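Local coordinates for protein halogenase PltM (Pseudomonas fluorescens, PDB 6BZN) that acts as a flavin-dependent halogenase that attaches chlorine, bromine or iodine to phenolic compounds, at residues D25-G30 with L50-A55; F188-A193 with C337-A342; G423-S428 with L507-S512. All blocks are in the same frame, centred on the assembly; numbering follows the deposited sequence.

Contact 1. Residues D25-G30 with L50-A55; sequences DVIIIG and LILDSA. With CA (calcium ion), chain E.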
ATOM      1  N   ASP A  25       2.516 -13.673 -25.594  1.00 15.89           N
ATOM      2  CA  ASP A  25       1.358 -14.157 -24.832  1.00 15.65           C
ATOM      3  C   ASP A  25       0.691 -13.000 -24.103  1.00 14.90           C
ATOM      4  O   ASP A  25      -0.519 -12.829 -24.186  1.00 14.14           O
ATOM      5  CB  ASP A  25       1.758 -15.238 -23.833  1.00 16.04           C
ATOM      6  CG  ASP A  25       2.210 -16.513 -24.519  1.00 17.02           C
ATOM      7  OD1 ASP A  25       1.355 -17.181 -25.128  1.00 17.91           O
ATOM      8  OD2 ASP A  25       3.420 -16.808 -24.471  1.00 17.25           O
ATOM      9  N   VAL A  26       1.501 -12.201 -23.403  1.00 14.72           N
ATOM     10  CA  VAL A  26       1.014 -11.097 -22.584  1.00 14.14           C
ATOM     11  C   VAL A  26       1.846  -9.826 -22.795  1.00 13.39           C
ATOM     12  O   VAL A  26       3.078  -9.876 -22.831  1.00 13.28           O
ATOM     13  CB  VAL A  26       1.029 -11.465 -21.080  1.00 14.33           C
ATOM     14  CG1 VAL A  26       0.398 -10.361 -20.237  1.00 14.67           C
ATOM     15  CG2 VAL A  26       0.306 -12.779 -20.838  1.00 14.94           C
ATOM     16  N   ILE A  27       1.156  -8.700 -22.937  1.00 13.09           N
ATOM     17  CA  ILE A  27       1.762  -7.378 -22.861  1.00 12.74           C
ATOM     18  C   ILE A  27       1.422  -6.790 -21.495  1.00 12.51           C
ATOM     19  O   ILE A  27       0.274  -6.887 -21.019  1.00 12.33           O
ATOM     20  CB  ILE A  27       1.295  -6.469 -24.012  1.00 13.19           C
ATOM     21  CG1 ILE A  27       1.936  -6.944 -25.317  1.00 13.49           C
ATOM     22  CG2 ILE A  27       1.684  -5.016 -23.774  1.00 13.45           C
ATOM     23  CD1 ILE A  27       1.246  -6.454 -26.573  1.00 14.13           C
ATOM     24  N   ILE A  28       2.427  -6.202 -20.854  1.00 11.73           N
ATOM     25  CA  ILE A  28       2.277  -5.560 -19.554  1.00 11.52           C
ATOM     26  C   ILE A  28       2.653  -4.092 -19.716  1.00 12.04           C
ATOM     27  O   ILE A  28       3.752  -3.796 -20.165  1.00 11.87           O
ATOM     28  CB  ILE A  28       3.181  -6.205 -18.492  1.00 11.72           C
ATOM     29  CG1 ILE A  28       2.790  -7.672 -18.292  1.00 12.03           C
ATOM     30  CG2 ILE A  28       3.047  -5.487 -17.149  1.00 11.59           C
ATOM     31  CD1 ILE A  28       3.755  -8.457 -17.440  1.00 12.65           C
ATOM     32  N   ILE A  29       1.738  -3.189 -19.376  1.00 12.79           N
ATOM     33  CA  ILE A  29       2.017  -1.758 -19.377  1.00 13.67           C
ATOM     34  C   ILE A  29       2.508  -1.373 -17.980  1.00 13.99           C
ATOM     35  O   ILE A  29       1.791  -1.565 -17.001  1.00 14.16           O
ATOM     36  CB  ILE A  29       0.784  -0.911 -19.739  1.00 15.30           C
ATOM     37  CG1 ILE A  29       0.169  -1.358 -21.076  1.00 16.32           C
ATOM     38  CG2 ILE A  29       1.168   0.561 -19.866  1.00 15.40           C
ATOM     39  CD1 ILE A  29      -1.278  -0.941 -21.193  1.00 17.76           C
ATOM     40  N   GLY A  30       3.722  -0.820 -17.902  1.00 13.87           N
ATOM     41  CA  GLY A  30       4.338  -0.385 -16.645  1.00 14.29           C
ATOM     42  C   GLY A  30       5.460  -1.315 -16.205  1.00 14.53           C
ATOM     43  O   GLY A  30       5.274  -2.530 -16.110  1.00 14.59           O
ATOM     44  N   LEU A  50       5.985  -9.137 -22.889  1.00 13.87           N
ATOM     45  CA  LEU A  50       6.546  -7.855 -23.280  1.00 14.57           C
ATOM     46  C   LEU A  50       6.069  -6.798 -22.298  1.00 14.67           C
ATOM     47  O   LEU A  50       4.850  -6.584 -22.144  1.00 13.48           O
ATOM     48  CB  LEU A  50       6.101  -7.455 -24.682  1.00 15.19           C
ATOM     49  CG  LEU A  50       6.609  -6.087 -25.168  1.00 16.00           C
ATOM     50  CD1 LEU A  50       8.138  -6.035 -25.163  1.00 16.68           C
ATOM     51  CD2 LEU A  50       6.051  -5.788 -26.552  1.00 16.37           C
ATOM     52  N   ILE A  51       7.029  -6.151 -21.640  1.00 13.96           N
ATOM     53  CA  ILE A  51       6.755  -5.052 -20.741  1.00 14.13           C
ATOM     54  C   ILE A  51       7.038  -3.738 -21.461  1.00 14.18           C
ATOM     55  O   ILE A  51       8.146  -3.537 -21.964  1.00 14.81           O
ATOM     56  CB  ILE A  51       7.618  -5.153 -19.467  1.00 14.11           C
ATOM     57  CG1 ILE A  51       7.340  -6.473 -18.752  1.00 14.38           C
ATOM     58  CG2 ILE A  51       7.361  -3.977 -18.538  1.00 14.15           C
ATOM     59  CD1 ILE A  51       8.286  -6.755 -17.607  1.00 14.82           C
ATOM     60  N   LEU A  52       6.050  -2.852 -21.482  1.00 14.03           N
ATOM     61  CA  LEU A  52       6.149  -1.537 -22.137  1.00 14.81           C
ATOM     62  C   LEU A  52       6.059  -0.447 -21.108  1.00 15.25           C
ATOM     63  O   LEU A  52       5.196  -0.514 -20.257  1.00 15.72           O
ATOM     64  CB  LEU A  52       4.984  -1.354 -23.101  1.00 14.91           C
ATOM     65  CG  LEU A  52       4.899  -2.351 -24.245  1.00 15.35           C
ATOM     66  CD1 LEU A  52       3.635  -2.094 -25.057  1.00 15.24           C
ATOM     67  CD2 LEU A  52       6.148  -2.300 -25.125  1.00 15.48           C
ATOM     68  N   ASP A  53       6.927   0.561 -21.178  1.00 15.76           N
ATOM     69  CA  ASP A  53       6.825   1.710 -20.276  1.00 17.65           C
ATOM     70  C   ASP A  53       7.218   2.986 -21.002  1.00 17.27           C
ATOM     71  O   ASP A  53       8.227   2.999 -21.719  1.00 16.85           O
ATOM     72  CB  ASP A  53       7.742   1.526 -19.058  1.00 19.16           C
ATOM     73  CG  ASP A  53       7.312   2.380 -17.849  1.00 22.05           C
ATOM     74  OD1 ASP A  53       6.709   3.469 -18.036  1.00 23.45           O
ATOM     75  OD2 ASP A  53       7.574   1.947 -16.700  1.00 24.45           O
ATOM     76  N   SER A  54       6.446   4.049 -20.790  1.00 17.96           N
ATOM     77  CA  SER A  54       6.781   5.362 -21.352  1.00 19.69           C
ATOM     78  C   SER A  54       7.924   6.010 -20.582  1.00 20.89           C
ATOM     79  O   SER A  54       8.640   6.860 -21.115  1.00 21.61           O
ATOM     80  CB  SER A  54       5.567   6.293 -21.387  1.00 20.14           C
ATOM     81  OG  SER A  54       5.059   6.498 -20.083  1.00 20.84           O
ATOM     82  N   ALA A  55       8.094   5.612 -19.323  1.00 20.96           N
ATOM     83  CA  ALA A  55       9.181   6.122 -18.498  1.00 21.20           C
ATOM     84  C   ALA A  55      10.411   5.232 -18.669  1.00 20.55           C
ATOM     85  O   ALA A  55      10.398   4.263 -19.440  1.00 19.22           O
ATOM     86  CB  ALA A  55       8.740   6.156 -17.044  1.00 21.93           C
TER
HETATM   87 CA    CA E 601       3.376 -18.509 -26.047  1.00 19.83          CA
HETATM   88  O   HOH W   1       2.935 -16.786 -27.572  1.00 24.98           O

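Contact 2. Residues F188-A193 with C337-A342; sequences FIIDAA and CLLPQA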
ATOM      1  N   PHE A 188      -3.320 -11.090 -24.435  1.00 14.50           N
ATOM      2  CA  PHE A 188      -3.845 -10.469 -23.210  1.00 14.44           C
ATOM      3  C   PHE A 188      -2.978  -9.273 -22.824  1.00 13.86           C
ATOM      4  O   PHE A 188      -1.758  -9.285 -23.056  1.00 14.28           O
ATOM      5  CB  PHE A 188      -3.800 -11.495 -22.088  1.00 14.30           C
ATOM      6  CG  PHE A 188      -4.680 -11.188 -20.900  1.00 14.21           C
ATOM      7  CD1 PHE A 188      -6.056 -11.306 -20.990  1.00 14.57           C
ATOM      8  CD2 PHE A 188      -4.120 -10.866 -19.667  1.00 14.33           C
ATOM      9  CE1 PHE A 188      -6.873 -11.074 -19.889  1.00 14.37           C
ATOM     10  CE2 PHE A 188      -4.922 -10.649 -18.555  1.00 14.14           C
ATOM     11  CZ  PHE A 188      -6.301 -10.747 -18.664  1.00 14.38           C
ATOM     12  N   ILE A 189      -3.602  -8.256 -22.244  1.00 13.39           N
ATOM     13  CA  ILE A 189      -2.869  -7.058 -21.801  1.00 13.10           C
ATOM     14  C   ILE A 189      -3.156  -6.785 -20.320  1.00 12.88           C
ATOM     15  O   ILE A 189      -4.302  -6.812 -19.885  1.00 12.42           O
ATOM     16  CB  ILE A 189      -3.128  -5.832 -22.718  1.00 13.43           C
ATOM     17  CG1 ILE A 189      -2.227  -4.659 -22.323  1.00 13.97           C
ATOM     18  CG2 ILE A 189      -4.587  -5.378 -22.738  1.00 13.58           C
ATOM     19  CD1 ILE A 189      -2.004  -3.670 -23.462  1.00 13.92           C
ATOM     20  N   ILE A 190      -2.094  -6.572 -19.552  1.00 12.23           N
ATOM     21  CA  ILE A 190      -2.195  -6.241 -18.129  1.00 12.75           C
ATOM     22  C   ILE A 190      -1.741  -4.802 -17.942  1.00 12.67           C
ATOM     23  O   ILE A 190      -0.628  -4.452 -18.322  1.00 12.46           O
ATOM     24  CB  ILE A 190      -1.342  -7.185 -17.271  1.00 12.63           C
ATOM     25  CG1 ILE A 190      -1.876  -8.603 -17.422  1.00 12.81           C
ATOM     26  CG2 ILE A 190      -1.365  -6.775 -15.794  1.00 12.82           C
ATOM     27  CD1 ILE A 190      -0.965  -9.669 -16.860  1.00 12.69           C
ATOM     28  N   ASP A 191      -2.607  -3.975 -17.369  1.00 12.78           N
ATOM     29  CA  ASP A 191      -2.251  -2.607 -17.055  1.00 13.65           C
ATOM     30  C   ASP A 191      -1.671  -2.543 -15.645  1.00 14.00           C
ATOM     31  O   ASP A 191      -2.415  -2.576 -14.647  1.00 13.68           O
ATOM     32  CB  ASP A 191      -3.445  -1.663 -17.163  1.00 14.64           C
ATOM     33  CG  ASP A 191      -3.032  -0.197 -17.192  1.00 15.68           C
ATOM     34  OD1 ASP A 191      -1.957   0.166 -16.652  1.00 15.16           O
ATOM     35  OD2 ASP A 191      -3.792   0.602 -17.790  1.00 18.52           O
ATOM     36  N   ALA A 192      -0.353  -2.406 -15.582  1.00 14.51           N
ATOM     37  CA  ALA A 192       0.388  -2.318 -14.330  1.00 15.63           C
ATOM     38  C   ALA A 192       0.866  -0.889 -14.088  1.00 17.12           C
ATOM     39  O   ALA A 192       1.780  -0.664 -13.297  1.00 18.04           O
ATOM     40  CB  ALA A 192       1.574  -3.281 -14.371  1.00 15.49           C
ATOM     41  N   ALA A 193       0.251   0.078 -14.756  1.00 18.48           N
ATOM     42  CA  ALA A 193       0.581   1.488 -14.556  1.00 21.61           C
ATOM     43  C   ALA A 193      -0.215   2.040 -13.350  1.00 24.60           C
ATOM     44  O   ALA A 193      -0.901   1.312 -12.665  1.00 24.08           O
ATOM     45  CB  ALA A 193       0.279   2.268 -15.821  1.00 21.61           C
ATOM     46  N   CYS A 337      -6.691  -7.054 -18.016  1.00 14.37           N
ATOM     47  CA  CYS A 337      -6.865  -6.881 -16.585  1.00 14.39           C
ATOM     48  C   CYS A 337      -6.111  -5.624 -16.179  1.00 14.17           C
ATOM     49  O   CYS A 337      -4.974  -5.397 -16.625  1.00 12.94           O
ATOM     50  CB  CYS A 337      -6.345  -8.085 -15.812  1.00 14.98           C
ATOM     51  SG  CYS A 337      -6.282  -7.827 -14.013  1.00 17.15           S
ATOM     52  N   LEU A 338      -6.771  -4.801 -15.368  1.00 13.74           N
ATOM     53  CA  LEU A 338      -6.129  -3.684 -14.702  1.00 14.19           C
ATOM     54  C   LEU A 338      -5.662  -4.176 -13.345  1.00 13.82           C
ATOM     55  O   LEU A 338      -6.451  -4.712 -12.569  1.00 12.80           O
ATOM     56  CB  LEU A 338      -7.101  -2.522 -14.489  1.00 15.58           C
ATOM     57  CG  LEU A 338      -7.412  -1.589 -15.657  1.00 17.91           C
ATOM     58  CD1 LEU A 338      -7.727  -2.315 -16.938  1.00 18.42           C
ATOM     59  CD2 LEU A 338      -8.519  -0.623 -15.270  1.00 18.49           C
ATOM     60  N   LEU A 339      -4.381  -3.994 -13.061  1.00 12.94           N
ATOM     61  CA  LEU A 339      -3.892  -4.237 -11.714  1.00 13.43           C
ATOM     62  C   LEU A 339      -4.401  -3.139 -10.764  1.00 12.91           C
ATOM     63  O   LEU A 339      -4.980  -2.134 -11.211  1.00 12.17           O
ATOM     64  CB  LEU A 339      -2.368  -4.361 -11.717  1.00 13.80           C
ATOM     65  CG  LEU A 339      -1.791  -5.651 -12.298  1.00 14.29           C
ATOM     66  CD1 LEU A 339      -0.278  -5.610 -12.128  1.00 14.56           C
ATOM     67  CD2 LEU A 339      -2.347  -6.912 -11.662  1.00 14.76           C
ATOM     68  N   PRO A 340      -4.229  -3.333  -9.441  1.00 13.18           N
ATOM     69  CA  PRO A 340      -4.886  -2.400  -8.507  1.00 13.39           C
ATOM     70  C   PRO A 340      -4.597  -0.923  -8.668  1.00 13.67           C
ATOM     71  O   PRO A 340      -5.546  -0.151  -8.656  1.00 13.32           O
ATOM     72  CB  PRO A 340      -4.437  -2.909  -7.144  1.00 12.99           C
ATOM     73  CG  PRO A 340      -4.389  -4.382  -7.368  1.00 12.97           C
ATOM     74  CD  PRO A 340      -3.755  -4.530  -8.727  1.00 12.73           C
ATOM     75  N   GLN A 341      -3.348  -0.508  -8.859  1.00 14.88           N
ATOM     76  CA  GLN A 341      -3.076   0.933  -9.052  1.00 16.57           C
ATOM     77  C   GLN A 341      -3.820   1.547 -10.244  1.00 16.36           C
ATOM     78  O   GLN A 341      -4.245   2.709 -10.183  1.00 16.32           O
ATOM     79  CB  GLN A 341      -1.583   1.211  -9.227  1.00 19.11           C
ATOM     80  CG  GLN A 341      -0.752   1.040  -7.983  1.00 21.59           C
ATOM     81  CD  GLN A 341      -0.938   2.167  -6.967  1.00 25.80           C
ATOM     82  OE1 GLN A 341      -1.317   1.913  -5.822  1.00 28.23           O
ATOM     83  NE2 GLN A 341      -0.634   3.409  -7.369  1.00 28.41           N
ATOM     84  N   ALA A 342      -3.956   0.775 -11.320  1.00 14.58           N
ATOM     85  CA  ALA A 342      -4.719   1.205 -12.480  1.00 14.63           C
ATOM     86  C   ALA A 342      -6.239   1.218 -12.220  1.00 14.43           C
ATOM     87  O   ALA A 342      -6.972   1.869 -12.956  1.00 15.65           O
ATOM     88  CB  ALA A 342      -4.391   0.328 -13.672  1.00 14.54           C
TER
HETATM   89  O   HOH W   2      -1.815  -0.976 -12.075  1.00 20.58           O

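Contact 3. Residues G423-S428 with L507-S512; sequences GSNLGS and LPLGYS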
ATOM      1  N   GLY A 423      -7.684  -6.184  12.774  1.00 12.07           N
ATOM      2  CA  GLY A 423      -7.948  -6.694  11.440  1.00 12.91           C
ATOM      3  C   GLY A 423      -6.696  -7.047  10.674  1.00 12.71           C
ATOM      4  O   GLY A 423      -6.580  -8.146  10.125  1.00 13.02           O
ATOM      5  N   SER A 424      -5.749  -6.112  10.646  1.00 12.96           N
ATOM      6  CA  SER A 424      -4.464  -6.361  10.011  1.00 13.09           C
ATOM      7  C   SER A 424      -3.755  -7.580  10.611  1.00 13.08           C
ATOM      8  O   SER A 424      -3.187  -8.396   9.887  1.00 12.94           O
ATOM      9  CB  SER A 424      -3.568  -5.128  10.118  1.00 13.39           C
ATOM     10  OG  SER A 424      -2.287  -5.415   9.587  1.00 14.18           O
ATOM     11  N   ASN A 425      -3.765  -7.688  11.939  1.00 13.49           N
ATOM     12  CA  ASN A 425      -3.145  -8.835  12.616  1.00 13.54           C
ATOM     13  C   ASN A 425      -3.779 -10.164  12.186  1.00 13.26           C
ATOM     14  O   ASN A 425      -3.058 -11.133  11.967  1.00 12.83           O
ATOM     15  CB  ASN A 425      -3.245  -8.711  14.144  1.00 14.05           C
ATOM     16  CG  ASN A 425      -2.424  -7.562  14.719  1.00 14.82           C
ATOM     17  OD1 ASN A 425      -1.515  -7.001  14.078  1.00 16.90           O
ATOM     18  ND2 ASN A 425      -2.715  -7.226  15.952  1.00 14.15           N
ATOM     19  N   LEU A 426      -5.111 -10.197  12.049  1.00 12.96           N
ATOM     20  CA  LEU A 426      -5.819 -11.393  11.570  1.00 13.47           C
ATOM     21  C   LEU A 426      -5.460 -11.731  10.113  1.00 13.34           C
ATOM     22  O   LEU A 426      -5.166 -12.878   9.807  1.00 13.12           O
ATOM     23  CB  LEU A 426      -7.336 -11.271  11.754  1.00 13.69           C
ATOM     24  CG  LEU A 426      -7.853 -11.532  13.185  1.00 13.95           C
ATOM     25  CD1 LEU A 426      -9.279 -11.059  13.346  1.00 13.96           C
ATOM     26  CD2 LEU A 426      -7.771 -13.002  13.569  1.00 14.43           C
ATOM     27  N   GLY A 427      -5.428 -10.730   9.240  1.00 13.40           N
ATOM     28  CA  GLY A 427      -5.074 -10.956   7.832  1.00 13.93           C
ATOM     29  C   GLY A 427      -3.650 -11.449   7.660  1.00 14.17           C
ATOM     30  O   GLY A 427      -3.389 -12.380   6.888  1.00 14.51           O
ATOM     31  N   SER A 428      -2.735 -10.831   8.391  1.00 14.57           N
ATOM     32  CA  SER A 428      -1.337 -11.248   8.393  1.00 15.51           C
ATOM     33  C   SER A 428      -1.179 -12.699   8.849  1.00 15.56           C
ATOM     34  O   SER A 428      -0.477 -13.477   8.222  1.00 15.07           O
ATOM     35  CB  SER A 428      -0.510 -10.321   9.269  1.00 16.16           C
ATOM     36  OG  SER A 428      -0.631  -8.988   8.787  1.00 18.09           O
ATOM     37  N   LEU A 507      -7.255 -12.031  17.855  1.00 19.36           N
ATOM     38  CA  LEU A 507      -6.022 -12.476  18.484  1.00 18.68           C
ATOM     39  C   LEU A 507      -5.981 -11.941  19.934  1.00 17.32           C
ATOM     40  O   LEU A 507      -6.463 -10.840  20.216  1.00 16.32           O
ATOM     41  CB  LEU A 507      -4.779 -12.030  17.700  1.00 19.75           C
ATOM     42  CG  LEU A 507      -4.646 -12.505  16.244  1.00 20.91           C
ATOM     43  CD1 LEU A 507      -3.263 -12.121  15.728  1.00 22.54           C
ATOM     44  CD2 LEU A 507      -4.879 -13.998  16.094  1.00 21.18           C
ATOM     45  N   PRO A 508      -5.408 -12.717  20.857  1.00 16.58           N
ATOM     46  CA  PRO A 508      -5.466 -12.368  22.288  1.00 17.01           C
ATOM     47  C   PRO A 508      -4.442 -11.295  22.720  1.00 17.43           C
ATOM     48  O   PRO A 508      -3.648 -11.524  23.639  1.00 17.58           O
ATOM     49  CB  PRO A 508      -5.197 -13.722  22.960  1.00 16.84           C
ATOM     50  CG  PRO A 508      -4.243 -14.390  22.030  1.00 16.74           C
ATOM     51  CD  PRO A 508      -4.670 -13.977  20.638  1.00 16.71           C
ATOM     52  N   LEU A 509      -4.485 -10.121  22.087  1.00 17.48           N
ATOM     53  CA  LEU A 509      -3.495  -9.053  22.307  1.00 18.15           C
ATOM     54  C   LEU A 509      -3.947  -7.988  23.300  1.00 17.87           C
ATOM     55  O   LEU A 509      -3.163  -7.120  23.655  1.00 18.18           O
ATOM     56  CB  LEU A 509      -3.087  -8.392  20.982  1.00 18.42           C
ATOM     57  CG  LEU A 509      -1.929  -9.075  20.242  1.00 20.01           C
ATOM     58  CD1 LEU A 509      -2.180 -10.536  19.972  1.00 20.84           C
ATOM     59  CD2 LEU A 509      -1.581  -8.353  18.951  1.00 19.51           C
ATOM     60  N   GLY A 510      -5.192  -8.043  23.764  1.00 17.75           N
ATOM     61  CA  GLY A 510      -5.656  -7.042  24.722  1.00 17.70           C
ATOM     62  C   GLY A 510      -5.972  -5.710  24.058  1.00 17.28           C
ATOM     63  O   GLY A 510      -5.619  -4.648  24.565  1.00 17.79           O
ATOM     64  N   TYR A 511      -6.674  -5.784  22.934  1.00 16.89           N
ATOM     65  CA  TYR A 511      -7.063  -4.595  22.177  1.00 16.55           C
ATOM     66  C   TYR A 511      -7.980  -3.657  22.955  1.00 17.22           C
ATOM     67  O   TYR A 511      -7.967  -2.462  22.706  1.00 16.55           O
ATOM     68  CB  TYR A 511      -7.760  -4.982  20.877  1.00 15.91           C
ATOM     69  CG  TYR A 511      -6.933  -5.817  19.953  1.00 15.23           C
ATOM     70  CD1 TYR A 511      -5.864  -5.263  19.237  1.00 15.00           C
ATOM     71  CD2 TYR A 511      -7.223  -7.162  19.765  1.00 14.98           C
ATOM     72  CE1 TYR A 511      -5.107  -6.042  18.376  1.00 14.56           C
ATOM     73  CE2 TYR A 511      -6.487  -7.933  18.898  1.00 14.63           C
ATOM     74  CZ  TYR A 511      -5.429  -7.374  18.210  1.00 14.55           C
ATOM     75  OH  TYR A 511      -4.725  -8.188  17.361  1.00 14.37           O
ATOM     76  N   SER A 512      -8.772  -4.177  23.896  1.00 18.12           N
ATOM     77  CA  SER A 512      -9.669  -3.306  24.672  1.00 18.94           C
ATOM     78  C   SER A 512      -8.988  -2.554  25.827  1.00 19.48           C
ATOM     79  O   SER A 512      -9.626  -1.715  26.471  1.00 19.15           O
ATOM     80  CB  SER A 512     -10.845  -4.097  25.224  1.00 20.08           C
ATOM     81  OG  SER A 512     -10.396  -5.017  26.201  1.00 19.90           O
TER

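Contact 1. Residues D25-G30 with L50-A55
The carbonyl oxygen of Gly30 is buried against a methyl group: Gly30 O lies 3.5 Å from Ile51 CG2, and no polar partner for it is found anywhere in the model. With chi1 at -59°, Ile51 CG2 lies anti to the backbone N, beside the carbonyl carbon, and so reaches Gly30 O. At the same residue Gly30 N gives a bond of 2.8 Å to Leu52 O, with an N-H...O angle of 178°, the straightest across this pair. It completes a set of four backbone bonds, the others being Leu50 N to Val26 O, Ile28 N to Leu50 O and Leu52 N to Ile28 O. They fix a parallel register of Ile27 with Leu50, Ile28 with Ile51 and Ile29 with Leu52.

On the face carrying Ile27, Ile29, Leu50 and Leu52, Ile27 CG2 meets Leu52 CD1 at 3.7 Å. On the other face Ile28 CB rests on Ile51 CG1 at 4.2 Å. Beyond the strand, Asp53 OD1 accepts from Ala55 N at 2.9 Å in an Asx turn, reached from above the carboxylate plane. Its other oxygen, OD2, pairs with Ser31 OG and forms a salt bridge with Arg59. At the far end Asp25 holds a calcium ion with both oxygens, OD1 at 2.6 Å and OD2 at 2.3 Å.

Strand 24-29, helix 33-44 and strand 49-52 form a beta-alpha-beta unit inside the parallel sheet, consistent with a Rossmann-type FAD fold in which Gly30 would open the GxGxxG turn. Asp53 is seen binding FAD; with none in this model, its carboxylate is already held by Ser31, Arg59 and Ala55 N, consistent with a preset site.

Contact 2. Residues F188-A193 with C337-A342
Phe188 brings the end of its ring to Cys337, with CZ 3.9 Å from Cys337 CB; the CG carbon set opposite its backbone N (chi1 -162°) carries the ring obliquely across to the neighbouring strand. Trp377 and Phe382 meet the same ring from outside the pair. Ile189 contributes its backbone, Ile189 O accepting from Cys337 N at 3.0 Å. At Ile190 the branched side chain takes over: CG2 packs on Leu339 CG at 3.7 Å, while the CA hydrogen points to Cys337 O, a weak contact accompanying the bridge between these residues.

Asp191 is held through both backbone and side chain. Its N donates to Cys337 O at 2.9 Å and its O receives Leu339 N, also at 2.9 Å but from a direction 27° out of the carbonyl plane, as the second segment is already leaving the strand. Its carboxylate closes an Asx turn, OD1 taking Ala193 N at 2.9 Å nearly along the C-O bond, while OD2 is engaged by Ser197. Ala342 CB sits over one face of the carboxylate, 3.8 Å from Asp191 CG.

Ala192 sets CB against Leu339 CD1. Ala193 O reaches Gln341 CB at 3.5 Å and approaches Ala342 N at a poor angle. Water 2 joins these parts, accepting from Ala342 N and donating to Asp191 O and, over an unusually short separation that makes it less certain, to Ala193 O.

Gln341 has been seen binding FAD, at a different position from the one Asp53 binds. With Leu339 at the N-cap of helix 340-343, the arrangement is a parallel strand pair running straight into a helix start, with 336-338 the edge strand of a sheet consistent with a Rossmann-type fold.

Contact 3. Residues G423-S428 with L507-S512
Asn425 ND2 donates to Tyr511 OH at 2.6 Å, and an N-H...O angle of 169° shows that the N-H points almost directly at the phenol oxygen. That oxygen is also nearly coplanar with the amide, 5° out of its plane. Seen from the tyrosine, the nitrogen sits at the ring edge near the ring plane, and the amide and ring planes are 34° apart.

Asn425 turns CG away from its carbonyl carbon, sending the amide off the helix toward the loop. There Leu509 touches both partners: its CD2 comes within 3.4 Å of Asn425 ND2, and its CB lies 3.8 Å above one face of the Tyr511 ring, offset toward the rim. Leu507 divides its methyls between neighbours, CD1 meeting Asn425 CB at 3.8 Å and CD2 meeting Leu426 CD2 at 4.0 Å. A tight inverse gamma turn about Pro508 brings Leu507 and Leu509 close together, Leu509 N bonding to Leu507 O.

Within the helix, Ser428 N and Ser428 OG both bond to Ser424 O, from opposite faces of its carbonyl plane. The contact thus fastens the loop after helix 488-502 to helix 410-441, where Arg418 also holds Tyr511 O; Ile499 of helix 488-502 touches the same tyrosine, and Ser424 and Ser428 face helix 68-81 at Glu69.

From the N terminus, contact 1 closes first, bringing strand 49-52 back beside strand 24-29 after the crossover helix 33-44. Contact 2 spans a far longer loop, 143 residues that include five strands of the mixed sheet, and returns strand 336-338 to strand 188-191. Contact 3 closes the last loop, which is largely helical. The three follow one another along the chain; none nests within or crosses another. Contacts 1 and 2 are neighbours in one parallel sheet, joined by probable hydrogen bonds from Ile190 N to Ile27 O and from Ala192 N to Ile29 O. Contact 3 lies across the chain's centre, about 39 Å from contact 1 between centres, and joins C-terminal helical elements.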